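Local atomic coordinates of F-BAR domain only protein 1 (Danio rerio, PDB entry 5JP2), a protein that probably acts at an early step of clathrin-mediated endocytosis, its mu homology domain binding a peptide of the endocytic protein Eps15. Residues B[144-149]-B[163-168]. Residues are numbered along the deposited sequence; the frame is centred on the assembly and turned at random.
With ZN (zinc ion), chain E.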
# COMPACT_ATOMS: atom_id res chain seq x y z
N PRO B 144 9.67 -3.66 4.29
CA PRO B 144 9.21 -4.15 5.60
C PRO B 144 9.62 -5.58 5.89
O PRO B 144 9.79 -5.95 7.06
CB PRO B 144 7.69 -4.02 5.50
CG PRO B 144 7.40 -4.02 4.08
CD PRO B 144 8.55 -3.39 3.39
N LEU B 145 9.78 -6.41 4.88
CA LEU B 145 10.10 -7.81 5.07
C LEU B 145 11.39 -8.12 4.31
O LEU B 145 11.44 -7.96 3.09
CB LEU B 145 8.95 -8.68 4.60
CG LEU B 145 9.08 -10.18 4.81
CD1 LEU B 145 9.20 -10.48 6.26
CD2 LEU B 145 7.92 -10.90 4.21
N LEU B 146 12.42 -8.50 5.04
CA LEU B 146 13.70 -8.81 4.45
C LEU B 146 13.73 -10.27 4.05
O LEU B 146 13.34 -11.13 4.84
CB LEU B 146 14.83 -8.51 5.42
CG LEU B 146 15.53 -7.22 5.06
CD1 LEU B 146 14.59 -6.08 5.27
CD2 LEU B 146 16.80 -7.07 5.85
N LEU B 147 14.16 -10.54 2.82
CA LEU B 147 14.22 -11.89 2.28
C LEU B 147 15.64 -12.26 1.89
O LEU B 147 16.36 -11.45 1.31
CB LEU B 147 13.33 -12.03 1.05
CG LEU B 147 11.90 -11.56 1.16
CD1 LEU B 147 11.17 -11.86 -0.11
CD2 LEU B 147 11.23 -12.18 2.34
N SER B 148 16.05 -13.48 2.22
CA SER B 148 17.29 -14.05 1.72
C SER B 148 17.04 -15.48 1.26
O SER B 148 16.76 -16.35 2.08
CB SER B 148 18.38 -14.03 2.79
OG SER B 148 19.56 -14.61 2.29
N ALA B 149 17.17 -15.71 -0.04
CA ALA B 149 17.00 -17.02 -0.64
C ALA B 149 18.35 -17.59 -1.09
O ALA B 149 19.24 -16.86 -1.50
CB ALA B 149 16.05 -16.96 -1.83
N ASP B 163 14.99 -17.45 4.06
CA ASP B 163 14.92 -16.80 5.36
C ASP B 163 14.17 -15.48 5.22
O ASP B 163 14.38 -14.74 4.26
CB ASP B 163 16.30 -16.57 5.96
CG ASP B 163 17.08 -17.86 6.18
OD1 ASP B 163 16.46 -18.92 6.28
OD2 ASP B 163 18.32 -17.81 6.26
N TYR B 164 13.26 -15.21 6.14
CA TYR B 164 12.53 -13.96 6.14
C TYR B 164 12.62 -13.29 7.50
O TYR B 164 12.68 -13.94 8.54
CB TYR B 164 11.06 -14.15 5.75
CG TYR B 164 10.30 -15.20 6.54
CD1 TYR B 164 9.64 -14.88 7.72
CD2 TYR B 164 10.24 -16.50 6.10
CE1 TYR B 164 8.94 -15.83 8.41
CE2 TYR B 164 9.55 -17.46 6.78
CZ TYR B 164 8.90 -17.12 7.94
OH TYR B 164 8.22 -18.10 8.61
N HIS B 165 12.69 -11.97 7.47
CA HIS B 165 12.94 -11.19 8.66
C HIS B 165 12.06 -9.96 8.60
O HIS B 165 12.21 -9.14 7.69
CB HIS B 165 14.42 -10.82 8.72
CG HIS B 165 14.76 -9.85 9.79
ND1 HIS B 165 14.34 -9.98 11.08
CD2 HIS B 165 15.47 -8.70 9.73
CE1 HIS B 165 14.77 -8.95 11.79
NE2 HIS B 165 15.47 -8.16 10.99
N CYS B 166 11.20 -9.79 9.59
CA CYS B 166 10.33 -8.63 9.69
C CYS B 166 10.95 -7.74 10.74
O CYS B 166 10.99 -8.10 11.91
CB CYS B 166 8.91 -9.05 10.06
SG CYS B 166 7.79 -7.72 10.26
N CYS B 167 11.38 -6.56 10.33
CA CYS B 167 12.36 -5.96 11.18
C CYS B 167 11.85 -4.64 11.73
O CYS B 167 11.17 -3.90 11.03
CB CYS B 167 13.66 -5.71 10.40
SG CYS B 167 15.08 -5.21 11.38
N PRO B 168 12.19 -4.33 12.97
CA PRO B 168 11.75 -3.05 13.55
C PRO B 168 12.38 -1.85 12.88
O PRO B 168 11.75 -0.80 12.78
CB PRO B 168 12.18 -3.17 15.02
CG PRO B 168 12.39 -4.65 15.25
CD PRO B 168 12.86 -5.20 13.95
ZN ZN E . 16.37 -6.65 11.31
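Leu145 has CG anti to the backbone N (chi1 -176°), and the further turn about chi2 leaves CD1 4.1 Å from CB of Cys166 and in a similar apolar contact with CB of Tyr164. Leu147 has its CG anti to the carbonyl carbon instead (chi1 -51°), and its CD2 comes within 3.9 Å of Tyr164 CB; the phenol ring itself leads away from segment 144-149. Leu145, Leu147, Tyr164 and Cys166 thus share one face of an antiparallel beta hairpin, a worked example of how alternating residues give a strand pair two different surfaces. On the other face CB of Leu146 rests 4.0 Å from CB of His165 and approaches the imidazole obliquely. There His165 NE2 and Cys167 SG are two ligands of a zinc ion, so the metal joins a residue of the strand to Cys167 just beyond its end.

Two hydrogen-bonded pairs hold the backbones in register. Leu146 N donates to His165 O at 2.7 Å, and His165 N returns a more bent bond to Leu146 O (145° at the hydrogen). Ser148 and Asp163 exchange a second, straighter couple, Asp163 N lying 2.9 Å from Ser148 O. Leu146 O, which already accepts from His165 N, also receives a CA-H...O contact from Tyr164, whose CA lies 3.2 Å away.

Ser223 OG is hydrogen-bonded to His165 ND1, the imidazole nitrogen not used by zinc, which probably steadies the ring, while Thr225 OG1 is hydrogen-bonded to Asp163 OD1. The hairpin places strand 145-154 at the margin of a four-stranded antiparallel sheet; strand 157-166 pairs on its other side with strand 223-231, and Leu145 and Leu147 pack against Val245 of strand 242-250, with Leu147 also meeting Tyr280 and Ala282 of strand 266-283.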